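Local coordinates for proline iminopeptidase-related protein (Thermus thermophilus, PDB 2YYS), which is of unknown function but belongs to the peptidase S33 family of alpha/beta hydrolases and may have peptidase activity, at residues 3-8 against 16-21; 27-32 against 54-59; 95-100 against 117-122. One frame throughout, in Å; residues are numbered along the deposited sequence.

Contact 1: 3-8 against 16-21; sequences EEIGYV and YVEDVG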
# COMPACT_ATOMS: atom_id res chain seq x y z
N GLU A 3 12.70 18.59 -5.40
CA GLU A 3 11.31 18.16 -5.43
C GLU A 3 10.67 18.59 -6.74
O GLU A 3 10.53 19.79 -7.01
CB GLU A 3 10.55 18.75 -4.24
CG GLU A 3 9.09 18.34 -4.19
CD GLU A 3 8.32 18.98 -3.05
OE1 GLU A 3 8.49 20.19 -2.82
OE2 GLU A 3 7.53 18.29 -2.40
N GLU A 4 10.29 17.61 -7.56
CA GLU A 4 9.68 17.85 -8.87
C GLU A 4 8.31 17.22 -8.88
O GLU A 4 8.18 16.00 -8.79
CB GLU A 4 10.53 17.26 -10.01
CG GLU A 4 11.94 17.81 -10.09
CD GLU A 4 11.97 19.32 -10.27
OE1 GLU A 4 11.10 19.85 -11.02
OE2 GLU A 4 12.86 19.97 -9.66
N ILE A 5 7.30 18.08 -8.96
CA ILE A 5 5.91 17.69 -8.92
C ILE A 5 5.28 18.01 -10.27
O ILE A 5 5.42 19.12 -10.79
CB ILE A 5 5.20 18.43 -7.78
CG1 ILE A 5 5.85 18.09 -6.43
CG2 ILE A 5 3.71 18.11 -7.81
CD1 ILE A 5 5.27 18.80 -5.22
N GLY A 6 4.57 17.04 -10.84
CA GLY A 6 3.84 17.26 -12.07
C GLY A 6 2.97 16.07 -12.46
O GLY A 6 2.86 15.09 -11.72
N TYR A 7 2.33 16.18 -13.61
CA TYR A 7 1.61 15.07 -14.19
C TYR A 7 2.56 14.43 -15.18
O TYR A 7 3.10 15.10 -16.05
CB TYR A 7 0.35 15.56 -14.91
CG TYR A 7 -0.91 15.65 -14.07
CD1 TYR A 7 -0.89 15.46 -12.70
CD2 TYR A 7 -2.13 15.93 -14.67
CE1 TYR A 7 -2.07 15.54 -11.95
CE2 TYR A 7 -3.30 16.01 -13.93
CZ TYR A 7 -3.26 15.81 -12.58
OH TYR A 7 -4.43 15.88 -11.86
N VAL A 8 2.75 13.12 -15.05
CA VAL A 8 3.59 12.35 -15.96
C VAL A 8 2.70 11.42 -16.78
O VAL A 8 2.06 10.53 -16.22
CB VAL A 8 4.60 11.51 -15.17
CG1 VAL A 8 5.41 10.65 -16.10
CG2 VAL A 8 5.50 12.41 -14.33
N TYR A 16 -0.23 11.87 -11.09
CA TYR A 16 0.33 12.86 -10.19
C TYR A 16 1.58 12.26 -9.53
O TYR A 16 1.51 11.23 -8.87
CB TYR A 16 -0.70 13.28 -9.13
CG TYR A 16 -0.11 14.22 -8.14
CD1 TYR A 16 -0.05 15.60 -8.38
CD2 TYR A 16 0.41 13.74 -6.94
CE1 TYR A 16 0.51 16.46 -7.45
CE2 TYR A 16 0.98 14.58 -6.03
CZ TYR A 16 1.03 15.94 -6.27
OH TYR A 16 1.63 16.75 -5.32
N VAL A 17 2.71 12.93 -9.71
CA VAL A 17 4.00 12.42 -9.27
C VAL A 17 4.72 13.48 -8.44
O VAL A 17 4.73 14.65 -8.82
CB VAL A 17 4.88 12.03 -10.49
CG1 VAL A 17 6.27 11.62 -10.06
CG2 VAL A 17 4.22 10.89 -11.27
N GLU A 18 5.28 13.05 -7.32
CA GLU A 18 6.20 13.86 -6.52
C GLU A 18 7.53 13.10 -6.46
O GLU A 18 7.66 12.08 -5.78
CB GLU A 18 5.67 14.11 -5.12
CG GLU A 18 4.25 14.68 -5.09
CD GLU A 18 3.68 14.81 -3.68
OE1 GLU A 18 4.17 14.13 -2.77
OE2 GLU A 18 2.71 15.60 -3.50
N ASP A 19 8.48 13.61 -7.22
CA ASP A 19 9.80 13.05 -7.39
C ASP A 19 10.73 13.83 -6.49
O ASP A 19 11.10 14.97 -6.78
CB ASP A 19 10.15 13.18 -8.88
CG ASP A 19 11.51 12.63 -9.22
OD1 ASP A 19 12.23 12.10 -8.34
OD2 ASP A 19 11.95 12.72 -10.38
N VAL A 20 11.14 13.21 -5.40
CA VAL A 20 11.76 13.91 -4.27
C VAL A 20 13.13 13.33 -3.92
O VAL A 20 13.30 12.12 -3.90
CB VAL A 20 10.83 13.79 -3.05
CG1 VAL A 20 11.43 14.40 -1.83
CG2 VAL A 20 9.49 14.45 -3.36
N GLY A 21 14.09 14.20 -3.59
CA GLY A 21 15.42 13.77 -3.19
C GLY A 21 16.43 13.79 -4.33
O GLY A 21 16.09 14.11 -5.46
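Strands 3-9 and 14-20 form the antiparallel beta hairpin that opens this alpha/beta-hydrolase sheet, with 3-9 as one of its two edge strands. Two hydrogen-bonded pairs hold 3-8 against 16-21. Between Glu-4 and Asp-19 the bonds are straight: Glu-4 N to Asp-19 O and Asp-19 N to Glu-4 O both measure 2.9 Å, each donor above the carbonyl plane. In the wider Gly-6 and Val-17 pair, Val-17 N approaches Gly-6 O nearly along the C=O axis, and Gly-6 N meets Val-17 O in the carbonyl plane at 3.1 Å.

The tight side carries Val-8 and Val-17, whose side chains cross obliquely, CG2 to CG2 3.6 Å, under helix 78-91, where Leu-88 touches both; Val-17 is buried. On the solvent side, where Ile-5 and Tyr-7 are exposed, Ile-5 runs alongside Tyr-16. With its CG anti to the backbone N (chi1 176°), the Tyr-16 ring reaches along the sheet so that Ile-5 CG2 packs 3.6 Å from Tyr-16 CE1. Tyr-7 crosses Tyr-16 at about a right angle, its CE1 3.9 Å from Tyr-16 CB and near the ring plane at the edge, while its hydroxyl bonds to Arg-65 O. An alanine in place of Tyr-16 would probably cost Ile-5 CG2 its packing on the ring and Glu-18 OE2 its hydroxyl partner, while Tyr-7 would lose only the ring-edge contact.

Glu-18 OE1, like Glu-3 OE2, forms a salt bridge to Arg-43. The other carboxylate oxygen, OE2, accepts the hydrogen bond from Tyr-16 OH on its anti lone pair, in the plane of the ring, at a very short 2.4 Å.

Contact 2: 27-32 against 54-59; sequences ALFVLH and RVVYFD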
# COMPACT_ATOMS: atom_id res chain seq x y z
N ALA A 27 16.79 4.76 -5.73
CA ALA A 27 15.41 5.11 -5.99
C ALA A 27 14.42 4.16 -5.30
O ALA A 27 14.64 2.95 -5.28
CB ALA A 27 15.17 5.11 -7.47
N LEU A 28 13.35 4.74 -4.75
CA LEU A 28 12.21 4.01 -4.20
C LEU A 28 10.93 4.53 -4.78
O LEU A 28 10.75 5.75 -4.85
CB LEU A 28 12.14 4.19 -2.68
CG LEU A 28 13.36 3.70 -1.93
CD1 LEU A 28 13.34 4.15 -0.49
CD2 LEU A 28 13.43 2.17 -2.02
N PHE A 29 10.06 3.62 -5.21
CA PHE A 29 8.73 3.96 -5.66
C PHE A 29 7.72 3.59 -4.58
O PHE A 29 7.82 2.53 -3.97
CB PHE A 29 8.42 3.24 -6.98
CG PHE A 29 9.07 3.89 -8.16
CD1 PHE A 29 8.32 4.56 -9.10
CD2 PHE A 29 10.45 3.89 -8.29
CE1 PHE A 29 8.93 5.18 -10.18
CE2 PHE A 29 11.06 4.52 -9.37
CZ PHE A 29 10.30 5.16 -10.30
N VAL A 30 6.76 4.48 -4.34
CA VAL A 30 5.79 4.31 -3.27
C VAL A 30 4.46 3.90 -3.86
O VAL A 30 3.95 4.55 -4.77
CB VAL A 30 5.65 5.58 -2.43
CG1 VAL A 30 4.63 5.41 -1.29
CG2 VAL A 30 6.99 5.95 -1.86
N LEU A 31 3.93 2.78 -3.37
CA LEU A 31 2.67 2.24 -3.83
C LEU A 31 1.61 2.34 -2.72
O LEU A 31 1.62 1.56 -1.76
CB LEU A 31 2.86 0.79 -4.29
CG LEU A 31 3.64 0.65 -5.61
CD1 LEU A 31 4.12 -0.79 -5.83
CD2 LEU A 31 2.78 1.10 -6.78
N HIS A 32 0.72 3.33 -2.82
CA HIS A 32 -0.35 3.50 -1.84
C HIS A 32 -1.42 2.40 -1.98
O HIS A 32 -1.43 1.63 -2.95
CB HIS A 32 -1.01 4.87 -1.97
CG HIS A 32 -1.82 5.02 -3.21
ND1 HIS A 32 -1.40 5.75 -4.30
CD2 HIS A 32 -3.01 4.48 -3.56
CE1 HIS A 32 -2.30 5.67 -5.25
NE2 HIS A 32 -3.29 4.90 -4.83
N ARG A 54 16.08 8.84 -3.58
CA ARG A 54 15.18 9.45 -4.52
C ARG A 54 13.86 8.72 -4.38
O ARG A 54 13.76 7.53 -4.69
CB ARG A 54 15.71 9.31 -5.94
CG ARG A 54 14.83 9.95 -6.98
CD ARG A 54 15.37 9.80 -8.35
NE ARG A 54 14.53 10.43 -9.36
CZ ARG A 54 14.76 10.37 -10.65
NH1 ARG A 54 15.81 9.72 -11.12
NH2 ARG A 54 13.94 10.98 -11.49
N VAL A 55 12.84 9.42 -3.90
CA VAL A 55 11.56 8.82 -3.62
C VAL A 55 10.50 9.36 -4.59
O VAL A 55 10.28 10.58 -4.69
CB VAL A 55 11.11 9.07 -2.18
CG1 VAL A 55 9.90 8.22 -1.86
CG2 VAL A 55 12.22 8.79 -1.22
N VAL A 56 9.84 8.45 -5.27
CA VAL A 56 8.80 8.79 -6.22
C VAL A 56 7.46 8.43 -5.58
O VAL A 56 7.05 7.25 -5.58
CB VAL A 56 9.02 8.05 -7.56
CG1 VAL A 56 7.98 8.45 -8.58
CG2 VAL A 56 10.40 8.34 -8.08
N TYR A 57 6.83 9.43 -4.98
CA TYR A 57 5.46 9.29 -4.50
C TYR A 57 4.56 9.55 -5.68
O TYR A 57 4.78 10.50 -6.43
CB TYR A 57 5.14 10.26 -3.36
CG TYR A 57 6.12 10.25 -2.20
CD1 TYR A 57 5.95 9.40 -1.12
CD2 TYR A 57 7.21 11.12 -2.18
CE1 TYR A 57 6.84 9.40 -0.05
CE2 TYR A 57 8.10 11.13 -1.12
CZ TYR A 57 7.92 10.27 -0.06
OH TYR A 57 8.82 10.27 0.98
N PHE A 58 3.58 8.70 -5.90
CA PHE A 58 2.61 8.96 -6.94
C PHE A 58 1.24 8.43 -6.59
O PHE A 58 1.09 7.51 -5.77
CB PHE A 58 3.09 8.44 -8.31
CG PHE A 58 3.12 6.94 -8.45
CD1 PHE A 58 2.13 6.29 -9.16
CD2 PHE A 58 4.18 6.20 -7.94
CE1 PHE A 58 2.16 4.92 -9.32
CE2 PHE A 58 4.22 4.81 -8.10
CZ PHE A 58 3.22 4.17 -8.79
N ASP A 59 0.24 9.07 -7.19
CA ASP A 59 -1.11 8.59 -7.10
C ASP A 59 -1.37 7.75 -8.34
O ASP A 59 -1.05 8.15 -9.46
CB ASP A 59 -2.11 9.75 -7.04
CG ASP A 59 -2.04 10.53 -5.76
OD1 ASP A 59 -1.18 10.23 -4.89
OD2 ASP A 59 -2.81 11.49 -5.53
O HOH W 1 1.23 4.70 -5.50
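A beta-alpha-beta unit, strand 27-31, helix 40-46 and strand 54-58, brings these two parallel strands together in the buried middle of the sheet, their short axes 17° apart. The backbone ladder is regular at its start. Leu-28 N gives a hydrogen bond to Arg-54 O at 2.8 Å, Val-56 N returns one to Leu-28 O, and in both the donor N lies nearly on the C=O axis. Val-30 N then reaches Val-56 O from above the carbonyl plane.

On the face carrying Phe-29 and Val-56 the main event is a CH-pi contact. Phe-29 swings its CG anti to the carbonyl carbon, which lays the ring over the valine. Val-56 CB stands 4.0 Å from the ring centroid, only 15° off the normal, and its two methyls spread beneath the ring toward CE1 and CZ. Helix 78-91 closes over this face, touching Phe-29 through Ala-89. On the reverse face Val-30 CG2 touches both Val-55 CG1 and Tyr-57 CD1, 3.7 Å from each, and Val-55 CG1 also sits against one face of the Tyr-57 ring.

Past Val-30 the strands part. A water bridges the widening gap with three bonds, donating to Val-30 O and Phe-58 O and accepting from His-32 N. It lies 3.8 Å above the Phe-58 ring plane, over the ring centre. Phe-58 holds its CG in the crowded position between N and carbonyl carbon (chi1 71°), and its CZ packs against Leu-31 CD2. His-32 ND1 adds a weak bond to Phe-58 O, 3.4 Å long. Beyond it, Asp-59 forms a salt bridge with Arg-65. This is the parallel beta-alpha-beta unit of the alpha/beta-hydrolase fold, and His-32 begins an HGGPG sequence that, as in proline iminopeptidases, probably forms part of the oxyanion-hole loop.

Contact 3: 95-100 against 117-122; sequences ERFGLL and PQAEGA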
# COMPACT_ATOMS: atom_id res chain seq x y z
N GLU A 95 16.31 3.15 -13.76
CA GLU A 95 16.48 1.79 -14.27
C GLU A 95 16.16 0.73 -13.23
O GLU A 95 15.44 -0.22 -13.50
CB GLU A 95 17.91 1.56 -14.72
CG GLU A 95 18.23 2.03 -16.12
CD GLU A 95 19.69 1.77 -16.41
OE1 GLU A 95 20.02 0.60 -16.71
OE2 GLU A 95 20.50 2.71 -16.25
N ARG A 96 16.74 0.89 -12.05
CA ARG A 96 16.51 -0.03 -10.94
C ARG A 96 15.97 0.77 -9.75
O ARG A 96 16.28 1.94 -9.59
CB ARG A 96 17.82 -0.74 -10.56
CG ARG A 96 18.34 -1.74 -11.63
CD ARG A 96 19.75 -2.30 -11.35
NE ARG A 96 20.74 -1.26 -11.57
CZ ARG A 96 21.22 -0.88 -12.76
NH1 ARG A 96 20.83 -1.50 -13.87
NH2 ARG A 96 22.10 0.12 -12.85
N PHE A 97 15.17 0.13 -8.91
CA PHE A 97 14.50 0.81 -7.80
C PHE A 97 13.98 -0.20 -6.79
O PHE A 97 13.69 -1.32 -7.15
CB PHE A 97 13.34 1.64 -8.33
CG PHE A 97 12.39 0.86 -9.18
CD1 PHE A 97 11.36 0.15 -8.60
CD2 PHE A 97 12.53 0.83 -10.56
CE1 PHE A 97 10.49 -0.58 -9.38
CE2 PHE A 97 11.66 0.12 -11.35
CZ PHE A 97 10.64 -0.61 -10.75
N GLY A 98 13.85 0.21 -5.53
CA GLY A 98 13.07 -0.52 -4.55
C GLY A 98 11.64 -0.03 -4.45
O GLY A 98 11.24 0.95 -5.11
N LEU A 99 10.86 -0.71 -3.63
CA LEU A 99 9.45 -0.41 -3.46
C LEU A 99 9.10 -0.26 -1.98
O LEU A 99 9.58 -1.02 -1.14
CB LEU A 99 8.61 -1.52 -4.05
CG LEU A 99 8.77 -1.74 -5.55
CD1 LEU A 99 8.35 -3.13 -5.94
CD2 LEU A 99 7.95 -0.74 -6.32
N LEU A 100 8.26 0.72 -1.69
CA LEU A 100 7.56 0.85 -0.42
C LEU A 100 6.08 0.76 -0.72
O LEU A 100 5.58 1.53 -1.54
CB LEU A 100 7.85 2.20 0.23
CG LEU A 100 9.30 2.65 0.37
CD1 LEU A 100 9.33 4.05 0.99
CD2 LEU A 100 10.10 1.69 1.22
N PRO A 117 12.75 -7.69 -12.91
CA PRO A 117 14.02 -7.79 -12.18
C PRO A 117 14.65 -6.42 -11.87
O PRO A 117 15.54 -6.33 -11.02
CB PRO A 117 14.89 -8.66 -13.11
CG PRO A 117 14.34 -8.47 -14.46
CD PRO A 117 12.86 -8.22 -14.28
N GLN A 118 14.15 -5.37 -12.52
CA GLN A 118 14.51 -3.99 -12.21
C GLN A 118 14.14 -3.60 -10.77
O GLN A 118 14.78 -2.73 -10.19
CB GLN A 118 13.80 -3.01 -13.15
CG GLN A 118 14.19 -3.12 -14.61
CD GLN A 118 13.22 -3.98 -15.40
OE1 GLN A 118 12.75 -5.01 -14.92
NE2 GLN A 118 12.93 -3.57 -16.63
N ALA A 119 13.09 -4.21 -10.23
CA ALA A 119 12.71 -4.00 -8.84
C ALA A 119 13.65 -4.78 -7.92
O ALA A 119 13.74 -5.98 -8.00
CB ALA A 119 11.29 -4.43 -8.62
N GLU A 120 14.34 -4.07 -7.03
CA GLU A 120 15.46 -4.63 -6.27
C GLU A 120 15.09 -5.12 -4.87
O GLU A 120 15.86 -5.84 -4.24
CB GLU A 120 16.56 -3.58 -6.17
CG GLU A 120 17.12 -3.15 -7.51
CD GLU A 120 18.29 -2.19 -7.37
OE1 GLU A 120 18.08 -1.09 -6.81
OE2 GLU A 120 19.41 -2.52 -7.81
N GLY A 121 13.91 -4.73 -4.41
CA GLY A 121 13.44 -5.11 -3.09
C GLY A 121 12.17 -4.36 -2.69
O GLY A 121 11.68 -3.52 -3.44
N ALA A 122 11.64 -4.66 -1.51
CA ALA A 122 10.44 -3.97 -1.05
C ALA A 122 10.26 -4.02 0.45
O ALA A 122 10.72 -4.94 1.12
CB ALA A 122 9.19 -4.53 -1.75
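One face of the Phe-97 ring receives the chain at the start of the neighbouring strand: Gln-118 O lies 4.2 Å and Ala-119 CA 4.1 Å above its plane, both offset toward the rim. The ring also meets Phe-29 of strand 27-31, and Leu-86 and Ala-89 of helix 78-91 touch it. The crowded first torsion of Phe-97 (chi1 53°), with CG between N and carbonyl carbon, tips the ring toward 117-122, so that CE1 comes to 4.0 Å from Ala-119 CB. The Gln-118 amide runs alongside, its plane turned 32° from the ring. Glu-95 CB lies over one face of the Arg-96 guanidinium and Glu-120 OE2 is at its edge, near the plane; a long salt bridge joins Arg-96 NH1 to Glu-95 OE1.

The strands are parallel, and the backbone bonds reveal a beta bulge. Phe-97 N binds Gln-118 O in the carbonyl plane at 3.2 Å, and Glu-120 N returns a 2.8 Å bond to Phe-97 O. The register then slips by one residue, and Leu-99 N reaches Gly-121 O along a bent path, 137° at the hydrogen. Past the bulge Leu-99 CB packs 3.8 Å from Ala-122 CB, with Leu-99, Ala-119 and Ala-122 all touching helix 105-115, which links the two strands in a beta-alpha-beta crossover.

At the exposed end Arg-96 crosses Glu-120 obliquely, its aliphatic stem against the carboxylate, Arg-96 CB 3.5 Å from Glu-120 CD. Since Arg-96 NE stays 4.2 Å from Glu-120 OE2, beyond a salt bridge, their opposite charges probably contribute only a loose attraction; apolar packing belongs to the Phe-97 and Leu-99 end.

All three contacts belong to one mixed sheet, at different depths. Contact 1 is its antiparallel edge and only partly buried; contacts 2 and 3 are parallel pairs inside, each made by a beta-alpha-beta unit. Contacts 1 and 2 join through neighbouring strands 14-20 and 54-58, where Val-20 O meets Val-55 N. Contacts 2 and 3 join through strands 27-31 and 97-102, with Leu-31 N to Leu-100 O, while contacts 1 and 3 do not touch. Chemistry follows position: charged groups and a tyrosine hydroxyl mark the hairpin, aromatic and aliphatic packing with an enclosed water fills 27-32 against 54-59, and 95-100 against 117-122 runs from exposed charges into an apolar interior.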